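Local coordinates for protein putative fimbrial subunit (Corynebacterium diphtheriae, PDB 4HSQ) that probably builds the pilus shaft as the major pilin SpaD, this chain being its domains D2 and D3, the latter holding a calcium ion, at residues A[146-151]-A[262-267]; A[223-228]-A[242-247]; A[167-172]-A[189-194]; A[15-20]-A[201-206]. One frame throughout, in Å; residues are numbered along the deposited sequence.

Contact 1: A[146-151]-A[262-267]. With CA (calcium ion), chain B.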
loop_
_atom_site.group_PDB
_atom_site.type_symbol
_atom_site.label_atom_id
_atom_site.label_comp_id
_atom_site.label_asym_id
_atom_site.label_seq_id
_atom_site.Cartn_x
_atom_site.Cartn_y
_atom_site.Cartn_z
ATOM N N HIS A 146 3.267 5.373 -0.733
ATOM C CA HIS A 146 4.207 4.879 0.277
ATOM C C HIS A 146 5.494 5.599 0.106
ATOM O O HIS A 146 5.850 5.909 -1.022
ATOM C CB HIS A 146 4.442 3.357 0.177
ATOM C CG HIS A 146 3.275 2.515 0.622
ATOM N ND1 HIS A 146 2.210 2.265 -0.219
ATOM C CD2 HIS A 146 3.065 1.870 1.801
ATOM C CE1 HIS A 146 1.382 1.492 0.467
ATOM N NE2 HIS A 146 1.856 1.232 1.690
ATOM N N GLY A 147 6.247 5.766 1.186
ATOM C CA GLY A 147 7.549 6.415 1.087
ATOM C C GLY A 147 8.571 5.705 1.929
ATOM O O GLY A 147 8.229 4.863 2.767
ATOM N N LYS A 148 9.826 6.006 1.682
ATOM C CA LYS A 148 10.907 5.433 2.496
ATOM C C LYS A 148 11.223 6.339 3.673
ATOM O O LYS A 148 11.143 7.556 3.558
ATOM C CB LYS A 148 12.158 5.247 1.652
ATOM C CG LYS A 148 11.943 4.227 0.557
ATOM C CD LYS A 148 13.294 3.774 -0.006
ATOM C CE LYS A 148 13.372 3.927 -1.496
ATOM N NZ LYS A 148 14.758 3.691 -1.977
ATOM N N LEU A 149 11.597 5.740 4.801
ATOM C CA LEU A 149 11.983 6.478 5.972
ATOM C C LEU A 149 13.445 6.152 6.274
ATOM O O LEU A 149 13.753 5.033 6.669
ATOM C CB LEU A 149 11.070 6.192 7.184
ATOM C CG LEU A 149 11.518 6.872 8.501
ATOM C CD1 LEU A 149 11.533 8.415 8.363
ATOM C CD2 LEU A 149 10.651 6.435 9.658
ATOM N N LYS A 150 14.333 7.130 6.054
ATOM C CA LYS A 150 15.757 6.958 6.320
ATOM C C LYS A 150 16.088 7.659 7.626
ATOM O O LYS A 150 15.762 8.837 7.805
ATOM C CB LYS A 150 16.581 7.547 5.152
ATOM C CG LYS A 150 18.081 7.505 5.350
ATOM C CD LYS A 150 18.802 8.143 4.159
ATOM C CE LYS A 150 20.291 8.132 4.427
ATOM N NZ LYS A 150 21.088 8.448 3.219
ATOM N N VAL A 151 16.753 6.947 8.529
ATOM C CA VAL A 151 17.165 7.508 9.801
ATOM C C VAL A 151 18.680 7.669 9.803
ATOM O O VAL A 151 19.379 6.744 9.417
ATOM C CB VAL A 151 16.661 6.640 10.979
ATOM C CG1 VAL A 151 17.255 7.094 12.310
ATOM C CG2 VAL A 151 15.137 6.677 11.036
ATOM N N GLU A 262 13.065 12.391 -3.580
ATOM C CA GLU A 262 11.642 12.686 -3.535
ATOM C C GLU A 262 10.769 11.507 -3.024
ATOM O O GLU A 262 9.571 11.702 -2.877
ATOM C CB GLU A 262 11.157 13.189 -4.923
ATOM C CG GLU A 262 11.166 12.146 -6.032
ATOM C CD GLU A 262 12.450 12.033 -6.838
ATOM O OE1 GLU A 262 13.552 12.263 -6.281
ATOM O OE2 GLU A 262 12.349 11.682 -8.037
ATOM N N VAL A 263 11.353 10.298 -2.750
ATOM C CA VAL A 263 10.550 9.152 -2.263
ATOM C C VAL A 263 10.962 8.780 -0.815
ATOM O O VAL A 263 10.451 7.800 -0.251
ATOM C CB VAL A 263 10.609 7.897 -3.205
ATOM C CG1 VAL A 263 10.120 8.226 -4.609
ATOM C CG2 VAL A 263 12.022 7.278 -3.261
ATOM N N THR A 264 11.906 9.539 -0.246
ATOM C CA THR A 264 12.478 9.286 1.080
ATOM C C THR A 264 12.391 10.506 1.977
ATOM O O THR A 264 12.740 11.612 1.579
ATOM C CB THR A 264 13.974 8.869 0.957
ATOM O OG1 THR A 264 14.100 7.875 -0.068
ATOM C CG2 THR A 264 14.567 8.337 2.283
ATOM N N LEU A 265 11.990 10.272 3.205
ATOM C CA LEU A 265 12.029 11.270 4.244
ATOM C C LEU A 265 13.236 10.904 5.072
ATOM O O LEU A 265 13.375 9.741 5.430
ATOM C CB LEU A 265 10.753 11.272 5.067
ATOM C CG LEU A 265 10.601 12.450 6.036
ATOM C CD1 LEU A 265 9.157 12.907 6.072
ATOM C CD2 LEU A 265 11.028 12.064 7.433
ATOM N N VAL A 266 14.113 11.868 5.346
ATOM C CA VAL A 266 15.323 11.649 6.136
ATOM C C VAL A 266 15.122 12.298 7.501
ATOM O O VAL A 266 14.806 13.485 7.597
ATOM C CB VAL A 266 16.635 12.165 5.444
ATOM C CG1 VAL A 266 17.859 11.955 6.336
ATOM C CG2 VAL A 266 16.853 11.523 4.090
ATOM N N SER A 267 15.298 11.507 8.543
ATOM C CA SER A 267 15.185 11.933 9.938
ATOM C C SER A 267 16.562 11.874 10.604
ATOM O O SER A 267 17.096 10.776 10.724
ATOM C CB SER A 267 14.218 11.007 10.678
ATOM O OG SER A 267 14.076 11.396 12.037
HETATM CA CA CA B . 12.630 13.575 0.505
HETATM O O HOH W 1 11.864 14.624 2.616
#

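Contact 2: A[223-228]-A[242-247]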
loop_
_atom_site.group_PDB
_atom_site.type_symbol
_atom_site.label_atom_id
_atom_site.label_comp_id
_atom_site.label_asym_id
_atom_site.label_seq_id
_atom_site.Cartn_x
_atom_site.Cartn_y
_atom_site.Cartn_z
ATOM N N PHE A 223 3.916 8.869 12.510
ATOM C CA PHE A 223 4.764 7.746 12.886
ATOM C C PHE A 223 5.699 8.271 13.952
ATOM O O PHE A 223 5.983 9.464 13.977
ATOM C CB PHE A 223 5.543 7.158 11.691
ATOM C CG PHE A 223 4.691 6.313 10.785
ATOM C CD1 PHE A 223 4.316 5.023 11.154
ATOM C CD2 PHE A 223 4.309 6.779 9.532
ATOM C CE1 PHE A 223 3.543 4.235 10.307
ATOM C CE2 PHE A 223 3.547 5.984 8.685
ATOM C CZ PHE A 223 3.150 4.732 9.085
ATOM N N CYS A 224 6.200 7.390 14.807
ATOM C CA CYS A 224 7.127 7.747 15.867
ATOM C C CYS A 224 8.262 6.735 15.857
ATOM O O CYS A 224 8.005 5.541 15.772
ATOM C CB CYS A 224 6.414 7.765 17.224
ATOM S SG CYS A 224 5.565 9.324 17.587
ATOM N N LEU A 225 9.489 7.200 15.977
ATOM C CA LEU A 225 10.681 6.340 16.120
ATOM C C LEU A 225 11.061 6.347 17.565
ATOM O O LEU A 225 11.224 7.416 18.126
ATOM C CB LEU A 225 11.861 6.885 15.280
ATOM C CG LEU A 225 11.679 6.742 13.776
ATOM C CD1 LEU A 225 12.505 7.771 13.033
ATOM C CD2 LEU A 225 12.058 5.343 13.338
ATOM N N LYS A 226 11.205 5.172 18.171
ATOM C CA LYS A 226 11.607 5.022 19.555
ATOM C C LYS A 226 13.011 4.474 19.568
ATOM O O LYS A 226 13.213 3.364 19.108
ATOM C CB LYS A 226 10.645 4.062 20.285
ATOM C CG LYS A 226 10.938 3.952 21.763
ATOM C CD LYS A 226 10.058 2.900 22.402
ATOM C CE LYS A 226 10.213 2.901 23.906
ATOM N NZ LYS A 226 9.328 1.899 24.554
ATOM N N GLU A 227 13.969 5.227 20.079
ATOM C CA GLU A 227 15.343 4.723 20.166
ATOM C C GLU A 227 15.434 3.848 21.385
ATOM O O GLU A 227 15.216 4.325 22.491
ATOM C CB GLU A 227 16.330 5.874 20.222
ATOM C CG GLU A 227 17.763 5.408 20.040
ATOM C CD GLU A 227 18.756 6.544 20.121
ATOM O OE1 GLU A 227 18.372 7.706 19.857
ATOM O OE2 GLU A 227 19.927 6.265 20.448
ATOM N N THR A 228 15.652 2.550 21.183
ATOM C CA THR A 228 15.643 1.588 22.299
ATOM C C THR A 228 17.060 1.316 22.811
ATOM O O THR A 228 17.217 0.904 23.965
ATOM C CB THR A 228 14.925 0.294 21.889
ATOM O OG1 THR A 228 15.515 -0.179 20.686
ATOM C CG2 THR A 228 13.405 0.516 21.653
ATOM N N THR A 242 10.906 10.213 18.603
ATOM C CA THR A 242 10.925 11.238 17.557
ATOM C C THR A 242 9.683 11.063 16.696
ATOM O O THR A 242 9.490 9.988 16.141
ATOM C CB THR A 242 12.197 11.081 16.687
ATOM O OG1 THR A 242 13.360 11.240 17.487
ATOM C CG2 THR A 242 12.235 12.051 15.492
ATOM N N GLU A 243 8.866 12.108 16.550
ATOM C CA GLU A 243 7.679 11.966 15.710
ATOM C C GLU A 243 8.034 12.364 14.292
ATOM O O GLU A 243 8.879 13.225 14.076
ATOM C CB GLU A 243 6.472 12.773 16.260
ATOM C CG GLU A 243 6.650 14.276 16.241
ATOM C CD GLU A 243 5.436 15.039 16.732
ATOM O OE1 GLU A 243 4.666 14.470 17.533
ATOM O OE2 GLU A 243 5.295 16.232 16.378
ATOM N N ILE A 244 7.400 11.723 13.333
ATOM C CA ILE A 244 7.636 11.963 11.912
ATOM C C ILE A 244 6.328 12.377 11.238
ATOM O O ILE A 244 5.355 11.621 11.309
ATOM C CB ILE A 244 8.198 10.653 11.272
ATOM C CG1 ILE A 244 9.509 10.170 11.946
ATOM C CG2 ILE A 244 8.353 10.766 9.758
ATOM C CD1 ILE A 244 10.679 11.074 11.785
ATOM N N GLU A 245 6.338 13.512 10.521
ATOM C CA GLU A 245 5.195 13.982 9.700
ATOM C C GLU A 245 5.386 13.356 8.323
ATOM O O GLU A 245 6.094 13.906 7.470
ATOM C CB GLU A 245 5.132 15.532 9.606
ATOM C CG GLU A 245 5.118 16.261 10.939
ATOM C CD GLU A 245 4.445 17.626 10.959
ATOM O OE1 GLU A 245 4.332 18.205 12.064
ATOM O OE2 GLU A 245 4.022 18.112 9.883
ATOM N N PHE A 246 4.860 12.150 8.149
ATOM C CA PHE A 246 5.104 11.343 6.953
ATOM C C PHE A 246 4.041 11.551 5.863
ATOM O O PHE A 246 3.338 10.641 5.450
ATOM C CB PHE A 246 5.226 9.882 7.385
ATOM C CG PHE A 246 6.049 9.036 6.457
ATOM C CD1 PHE A 246 7.427 9.219 6.356
ATOM C CD2 PHE A 246 5.450 8.061 5.671
ATOM C CE1 PHE A 246 8.193 8.423 5.493
ATOM C CE2 PHE A 246 6.210 7.286 4.802
ATOM C CZ PHE A 246 7.574 7.446 4.746
ATOM N N THR A 247 4.015 12.764 5.328
ATOM C CA THR A 247 3.078 13.175 4.278
ATOM C C THR A 247 3.754 13.183 2.911
ATOM O O THR A 247 4.977 13.307 2.819
ATOM C CB THR A 247 2.492 14.555 4.583
ATOM O OG1 THR A 247 3.542 15.524 4.458
ATOM C CG2 THR A 247 1.831 14.619 5.976
HETATM O O HOH W 2 14.044 8.870 18.484
#

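Contact 3: A[167-172]-A[189-194]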
loop_
_atom_site.group_PDB
_atom_site.type_symbol
_atom_site.label_atom_id
_atom_site.label_comp_id
_atom_site.label_asym_id
_atom_site.label_seq_id
_atom_site.Cartn_x
_atom_site.Cartn_y
_atom_site.Cartn_z
ATOM N N GLU A 167 19.656 1.438 17.948
ATOM C CA GLU A 167 18.512 0.586 17.642
ATOM C C GLU A 167 17.204 1.318 17.838
ATOM O O GLU A 167 17.030 2.053 18.813
ATOM C CB GLU A 167 18.532 -0.708 18.462
ATOM C CG GLU A 167 19.657 -1.641 18.035
ATOM C CD GLU A 167 19.884 -2.871 18.894
ATOM O OE1 GLU A 167 19.091 -3.127 19.829
ATOM O OE2 GLU A 167 20.872 -3.587 18.621
ATOM N N PHE A 168 16.282 1.105 16.889
ATOM C CA PHE A 168 14.996 1.776 16.882
ATOM C C PHE A 168 13.829 0.847 16.624
ATOM O O PHE A 168 13.929 -0.084 15.819
ATOM C CB PHE A 168 14.982 2.850 15.775
ATOM C CG PHE A 168 15.824 4.079 16.054
ATOM C CD1 PHE A 168 15.247 5.236 16.571
ATOM C CD2 PHE A 168 17.186 4.087 15.774
ATOM C CE1 PHE A 168 16.025 6.390 16.789
ATOM C CE2 PHE A 168 17.964 5.226 16.013
ATOM C CZ PHE A 168 17.380 6.369 16.516
ATOM N N GLU A 169 12.682 1.214 17.210
ATOM C CA GLU A 169 11.384 0.626 16.905
ATOM C C GLU A 169 10.524 1.702 16.228
ATOM O O GLU A 169 10.807 2.892 16.374
ATOM C CB GLU A 169 10.689 0.136 18.178
ATOM C CG GLU A 169 11.336 -1.098 18.766
ATOM C CD GLU A 169 10.672 -1.489 20.064
ATOM O OE1 GLU A 169 10.172 -0.585 20.778
ATOM O OE2 GLU A 169 10.663 -2.701 20.373
ATOM N N LEU A 170 9.428 1.279 15.582
ATOM C CA LEU A 170 8.513 2.180 14.911
ATOM C C LEU A 170 7.122 2.002 15.448
ATOM O O LEU A 170 6.650 0.865 15.626
ATOM C CB LEU A 170 8.512 1.851 13.408
ATOM C CG LEU A 170 7.623 2.743 12.542
ATOM C CD1 LEU A 170 8.255 4.128 12.374
ATOM C CD2 LEU A 170 7.412 2.100 11.195
ATOM N N TYR A 171 6.437 3.118 15.634
ATOM C CA TYR A 171 5.072 3.115 16.137
ATOM C C TYR A 171 4.207 4.050 15.359
ATOM O O TYR A 171 4.704 5.019 14.803
ATOM C CB TYR A 171 5.076 3.635 17.612
ATOM C CG TYR A 171 5.697 2.698 18.613
ATOM C CD1 TYR A 171 4.905 1.903 19.438
ATOM C CD2 TYR A 171 7.078 2.668 18.809
ATOM C CE1 TYR A 171 5.474 1.045 20.382
ATOM C CE2 TYR A 171 7.661 1.782 19.722
ATOM C CZ TYR A 171 6.853 0.984 20.515
ATOM O OH TYR A 171 7.418 0.146 21.456
ATOM N N GLN A 172 2.897 3.812 15.386
ATOM C CA GLN A 172 1.905 4.794 14.981
ATOM C C GLN A 172 1.774 5.683 16.212
ATOM O O GLN A 172 1.913 5.178 17.326
ATOM C CB GLN A 172 0.561 4.140 14.624
ATOM C CG GLN A 172 0.590 3.272 13.366
ATOM C CD GLN A 172 -0.664 2.458 13.158
ATOM O OE1 GLN A 172 -1.672 2.576 13.862
ATOM N NE2 GLN A 172 -0.624 1.600 12.174
ATOM N N VAL A 189 10.438 -7.095 9.640
ATOM C CA VAL A 189 11.383 -6.458 10.585
ATOM C C VAL A 189 10.633 -5.552 11.572
ATOM O O VAL A 189 9.786 -4.781 11.136
ATOM C CB VAL A 189 12.445 -5.666 9.770
ATOM C CG1 VAL A 189 13.400 -4.925 10.679
ATOM C CG2 VAL A 189 13.234 -6.591 8.844
ATOM N N LYS A 190 10.968 -5.614 12.890
ATOM C CA LYS A 190 10.302 -4.756 13.887
ATOM C C LYS A 190 11.314 -3.991 14.742
ATOM O O LYS A 190 10.960 -3.332 15.729
ATOM C CB LYS A 190 9.294 -5.539 14.742
ATOM C CG LYS A 190 9.869 -6.580 15.686
ATOM C CD LYS A 190 8.730 -7.090 16.566
ATOM C CE LYS A 190 9.175 -8.091 17.597
ATOM N NZ LYS A 190 8.007 -8.751 18.243
ATOM N N LYS A 191 12.575 -4.047 14.327
ATOM C CA LYS A 191 13.654 -3.302 14.967
ATOM C C LYS A 191 14.717 -3.089 13.924
ATOM O O LYS A 191 15.051 -4.031 13.201
ATOM C CB LYS A 191 14.209 -4.022 16.208
ATOM C CG LYS A 191 15.205 -3.158 16.990
ATOM C CD LYS A 191 15.516 -3.791 18.336
ATOM C CE LYS A 191 14.439 -3.524 19.356
ATOM N NZ LYS A 191 14.846 -3.992 20.713
ATOM N N TRP A 192 15.241 -1.852 13.840
ATOM C CA TRP A 192 16.261 -1.459 12.859
ATOM C C TRP A 192 17.498 -0.926 13.562
ATOM O O TRP A 192 17.384 -0.359 14.643
ATOM C CB TRP A 192 15.718 -0.391 11.898
ATOM C CG TRP A 192 14.582 -0.874 11.052
ATOM C CD1 TRP A 192 14.655 -1.350 9.777
ATOM C CD2 TRP A 192 13.204 -0.983 11.449
ATOM N NE1 TRP A 192 13.411 -1.758 9.355
ATOM C CE2 TRP A 192 12.498 -1.533 10.358
ATOM C CE3 TRP A 192 12.492 -0.628 12.612
ATOM C CZ2 TRP A 192 11.106 -1.724 10.381
ATOM C CZ3 TRP A 192 11.111 -0.843 12.647
ATOM C CH2 TRP A 192 10.443 -1.424 11.557
ATOM N N THR A 193 18.680 -1.163 12.967
ATOM C CA THR A 193 19.958 -0.722 13.550
ATOM C C THR A 193 20.698 0.162 12.559
ATOM O O THR A 193 20.715 -0.151 11.380
ATOM C CB THR A 193 20.815 -1.937 13.973
ATOM O OG1 THR A 193 20.015 -2.760 14.821
ATOM C CG2 THR A 193 22.065 -1.526 14.773
ATOM N N THR A 194 21.316 1.262 13.030
ATOM C CA THR A 194 22.085 2.101 12.117
ATOM C C THR A 194 23.380 1.335 11.728
ATOM O O THR A 194 23.972 0.650 12.572
ATOM C CB THR A 194 22.347 3.487 12.697
ATOM O OG1 THR A 194 23.097 3.373 13.914
ATOM C CG2 THR A 194 21.039 4.279 12.924
HETATM O O HOH W 3 16.997 -2.368 21.299
HETATM O O HOH W 4 10.880 -4.431 18.183
HETATM O O HOH W 5 12.590 -3.614 22.191
HETATM O O HOH W 6 9.042 -1.547 15.306
#

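Contact 4: A[15-20]-A[201-206]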
loop_
_atom_site.group_PDB
_atom_site.type_symbol
_atom_site.label_atom_id
_atom_site.label_comp_id
_atom_site.label_asym_id
_atom_site.label_seq_id
_atom_site.Cartn_x
_atom_site.Cartn_y
_atom_site.Cartn_z
ATOM N N GLN A 15 -1.639 0.322 5.897
ATOM C CA GLN A 15 -0.946 -0.876 5.411
ATOM C C GLN A 15 0.370 -0.434 4.811
ATOM O O GLN A 15 0.393 0.328 3.846
ATOM C CB GLN A 15 -1.827 -1.648 4.397
ATOM C CG GLN A 15 -3.206 -2.092 4.987
ATOM C CD GLN A 15 -3.053 -2.667 6.392
ATOM O OE1 GLN A 15 -2.334 -3.629 6.614
ATOM N NE2 GLN A 15 -3.630 -2.019 7.382
ATOM N N ASN A 16 1.478 -0.897 5.395
ATOM C CA ASN A 16 2.795 -0.494 4.934
ATOM C C ASN A 16 3.322 -1.467 3.849
ATOM O O ASN A 16 2.567 -2.282 3.319
ATOM C CB ASN A 16 3.719 -0.384 6.156
ATOM C CG ASN A 16 3.202 0.694 7.106
ATOM O OD1 ASN A 16 2.873 1.820 6.712
ATOM N ND2 ASN A 16 3.093 0.392 8.368
ATOM N N ILE A 17 4.593 -1.341 3.463
ATOM C CA ILE A 17 5.132 -2.259 2.462
ATOM C C ILE A 17 5.042 -3.706 3.009
ATOM O O ILE A 17 5.327 -3.926 4.185
ATOM C CB ILE A 17 6.587 -1.861 2.098
ATOM C CG1 ILE A 17 6.653 -0.540 1.294
ATOM C CG2 ILE A 17 7.397 -3.003 1.457
ATOM C CD1 ILE A 17 5.787 -0.377 0.163
ATOM N N GLN A 18 4.587 -4.638 2.156
ATOM C CA GLN A 18 4.431 -6.080 2.417
ATOM C C GLN A 18 3.217 -6.389 3.342
ATOM O O GLN A 18 3.005 -7.535 3.724
ATOM C CB GLN A 18 5.745 -6.720 2.915
ATOM C CG GLN A 18 6.797 -6.830 1.776
ATOM C CD GLN A 18 6.408 -7.822 0.676
ATOM O OE1 GLN A 18 5.365 -8.464 0.728
ATOM N NE2 GLN A 18 7.263 -8.015 -0.316
ATOM N N ASP A 19 2.408 -5.368 3.660
ATOM C CA ASP A 19 1.146 -5.546 4.361
ATOM C C ASP A 19 0.074 -5.751 3.310
ATOM O O ASP A 19 0.007 -4.987 2.340
ATOM C CB ASP A 19 0.802 -4.358 5.262
ATOM C CG ASP A 19 1.681 -4.227 6.488
ATOM O OD1 ASP A 19 2.171 -5.273 6.994
ATOM O OD2 ASP A 19 1.838 -3.088 6.986
ATOM N N ALA A 20 -0.763 -6.768 3.489
ATOM C CA ALA A 20 -1.826 -7.032 2.512
ATOM C C ALA A 20 -2.849 -5.911 2.482
ATOM O O ALA A 20 -3.248 -5.403 3.539
ATOM C CB ALA A 20 -2.523 -8.341 2.843
ATOM N N THR A 201 17.278 2.388 6.398
ATOM C CA THR A 201 16.121 2.883 5.667
ATOM C C THR A 201 15.000 1.857 5.801
ATOM O O THR A 201 15.222 0.662 5.579
ATOM C CB THR A 201 16.488 3.157 4.184
ATOM O OG1 THR A 201 17.485 4.175 4.137
ATOM C CG2 THR A 201 15.293 3.622 3.371
ATOM N N ILE A 202 13.808 2.323 6.174
ATOM C CA ILE A 202 12.623 1.486 6.219
ATOM C C ILE A 202 11.929 1.697 4.880
ATOM O O ILE A 202 11.432 2.793 4.612
ATOM C CB ILE A 202 11.686 1.802 7.429
ATOM C CG1 ILE A 202 12.437 1.782 8.772
ATOM C CG2 ILE A 202 10.450 0.854 7.431
ATOM C CD1 ILE A 202 11.606 2.220 9.993
ATOM N N ASP A 203 11.955 0.674 4.027
ATOM C CA ASP A 203 11.264 0.656 2.743
ATOM C C ASP A 203 10.033 -0.284 2.912
ATOM O O ASP A 203 10.166 -1.513 2.832
ATOM C CB ASP A 203 12.224 0.206 1.620
ATOM C CG ASP A 203 11.619 0.233 0.217
ATOM O OD1 ASP A 203 10.396 0.434 0.100
ATOM O OD2 ASP A 203 12.374 0.089 -0.754
ATOM N N GLY A 204 8.879 0.254 3.293
ATOM C CA GLY A 204 8.523 1.667 3.368
ATOM C C GLY A 204 7.208 1.775 4.084
ATOM O O GLY A 204 6.621 0.754 4.464
ATOM N N LEU A 205 6.718 3.003 4.259
ATOM C CA LEU A 205 5.534 3.229 5.053
ATOM C C LEU A 205 4.447 3.915 4.277
ATOM O O LEU A 205 4.730 4.710 3.389
ATOM C CB LEU A 205 5.890 4.093 6.286
ATOM C CG LEU A 205 7.046 3.604 7.173
ATOM C CD1 LEU A 205 7.384 4.654 8.246
ATOM C CD2 LEU A 205 6.708 2.235 7.799
ATOM N N HIS A 206 3.192 3.656 4.668
ATOM C CA HIS A 206 2.031 4.322 4.073
ATOM C C HIS A 206 2.051 5.787 4.488
ATOM O O HIS A 206 2.271 6.103 5.671
ATOM C CB HIS A 206 0.758 3.655 4.594
ATOM C CG HIS A 206 -0.474 3.935 3.800
ATOM N ND1 HIS A 206 -0.983 5.221 3.667
ATOM C CD2 HIS A 206 -1.316 3.069 3.199
ATOM C CE1 HIS A 206 -2.116 5.094 2.987
ATOM N NE2 HIS A 206 -2.368 3.820 2.696
#

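Contact 1: A[146-151]-A[262-267]
With CG anti to the backbone N (chi1 176°) and the rest of the chain extended, Lys150 lays its methylenes alongside the neighbouring strand, whereas Lys148 places CG anti to the carbonyl carbon (chi1 -65°) and bends about its CG-CD bond. Each lysine thus uses its aliphatic part, against Val263 and the strand that begins at Thr264. Lys150 CB rests on Thr264 CG2 at 3.6 Å, and farther out Lys150 CD runs beside Val266 CG2 at 3.9 Å. Lys148 crosses Thr264 obliquely and then sends CE to Val263 CG2, 4.0 Å away. On the other face Leu149 and Leu265 lie side by side, CD1 of Leu149 meeting CD2 of Leu265 at 3.8 Å.

The backbones form a regular parallel pairing in which Lys148 and Lys150 of one strand both give and accept. Lys148 N donates to Val263 O at 2.7 Å in an almost straight bond, and Leu265 N returns one to Lys148 O at 2.9 Å; Lys150 repeats the pattern between Leu265 O and Ser267 N. The alternation turns Thr264 O to the opposite edge, where it binds calcium at 2.2 Å. Ile251, Glu253, Asp260, Asp261 and a water complete the site, so the metal ties the loop before this strand to the sheet.

Strand 142-155 lies between 264-271 and 199-206, and Leu149 and Ser267 pack against Leu225 of strand 222-229 across the prealbumin-like sandwich.

Contact 2: A[223-228]-A[242-247]
The close-packed face carries Phe223, Leu225 and Ile244, with Phe246 beside them at the centre of an inverse gamma turn beyond the strand. The ring edge of Phe223 is directed at the face of Phe246 in an offset edge-to-face pair, the planes 86° apart, and Phe223 CD2 comes within 3.9 Å of Phe246 CB, which lies near the plane of the Phe223 ring. Leu225 and Ile244 cross obliquely, with CD1 of Leu225 at 4.0 Å from CD1 of Ile244. At the end of this face Thr242 OG1 meets a water, 2.7 Å away, that donates to Leu225 O. The backbone belongs to a beta hairpin of strands 222-229 and 241-244, the latter an outermost strand of a four-stranded antiparallel sheet. Leu225 and Thr242 make a full hydrogen-bonded pair, N of each to O of the other. At Phe223 the exchange is uneven: Ile244 N reaches Phe223 O at 2.7 Å, but Phe223 N to Ile244 O, at 3.3 Å, is weak.

The opposite face is sparser. Across the non-hydrogen-bonded pair Cys224 SG, disulfide-linked to Cys173, touches Glu243 CB at 3.8 Å, and the Glu243 carboxylate leads away to a salt bridge with Lys222.

Contact 3: A[167-172]-A[189-194]
An outermost strand of the four-stranded antiparallel sheet of the prealbumin-like domain, the short strand 192-193, pairs here with strand 167-173. Phe168 and Trp192 form the hydrogen-bonded pair: Phe168 N donates to Trp192 O at 2.9 Å, and Trp192 N answers to Phe168 O. Where direct pairing gives out, water steps in. One water accepts from Leu170 N and donates to Lys190 O, 2.7 Å away, bridging backbones that have drifted apart.

Trp192 turns its CG anti to the carbonyl carbon (chi1 -64°), which carries the indole along the sheet toward Leu170. Its CZ3 meets Leu170 CB at 3.8 Å, while Val189 CG1 sits above one face, offset toward the rim. Phe200 of strand 199-206 also meets this ring, placing it toward the other sheet of the domain.

The outer face is polar and hydrated. Lys191 bends about its CG-CD bond (chi3 -80°), and its NZ stands between two carboxylates, 4.4 Å from Glu167 OE1 and equally far from Glu169 OE2, too distant for salt bridges. A separate water links NZ to each, accepting from the ammonium and donating to the carboxylate, so the charges probably attract through solvent. Another water joins Glu169 OE2 to Lys190 O. The other oxygen, Glu169 OE1, accepts from Tyr171 OH at 2.9 Å from above the carboxylate plane, which helps fix the group's rotation. The rings of Phe168 and Trp192 thus lie on the core side and the water-bridged charges on the outer one, at an edge strand of this prealbumin-like domain, consistent with a CnaB-type pilin fold.

Contact 4: A[15-20]-A[201-206]
Asn16 acts as acceptor and donor at once where loop 15-20 of the first domain of this chain meets strand 199-206. Its OD1 takes the backbone N-H of His206 at 2.8 Å, in plane and on a lone pair, with an N-H...O angle of 176°. Next to it Ile17 N donates to Gly204 O at 3.1 Å; this bond is straight at the hydrogen, yet the donor stands 39° above the carbonyl plane. Within the loop, Asn16 N donates to the anti lone pair of Asp19 OD2 at 2.7 Å, and Asp19 N closes the type II turn on Asn16 O. The carboxylate therefore braces the very residue that grips His206.

Gln15 O lies in the plane of the His206 ring at its edge, 3.3 Å from CD2, but its hydrogen bond comes from His146 NE2. The imidazole is held by Asp12, which receives His206 NE2, and Asp203 OD1 is satisfied by Val112 N. Gly204 N, following a cis peptide, is the exception: it is buried without a partner, and Ile17 CG1 lies 3.1 Å from it.

The two segments are joined by neutral amide groups, with the carboxylates of Asp19 and Asp12 in supporting positions. The pairing of His206 with Asp12 could favour a protonated imidazole, and the chemistry implies a junction between domains D2 and D3 set by directional hydrogen bonds, with Ile17 packed beside them.

Contacts 1, 2 and 3 lie in the prealbumin-like domain, while contact 4 joins it to the preceding domain. Contacts 1 and 4 share a sheet through neighbouring strands 142-155 and 199-206, centres 11 Å apart; contacts 2 and 3 share the other through strands 222-229 and 167-173, centres 10 Å apart. Along the chain the segments of contacts 1 and 4 alternate; contact 3 lies between those of contact 4, which closes before contact 2 opens, and contact 1 closes last. Leu225, Ile244 and Phe246 pack against contact 1, and Phe223 and Phe246 meet contact 4 at His206 and Leu205, so calcium-site strand, sandwich core and domain junction touch one another in this pilin.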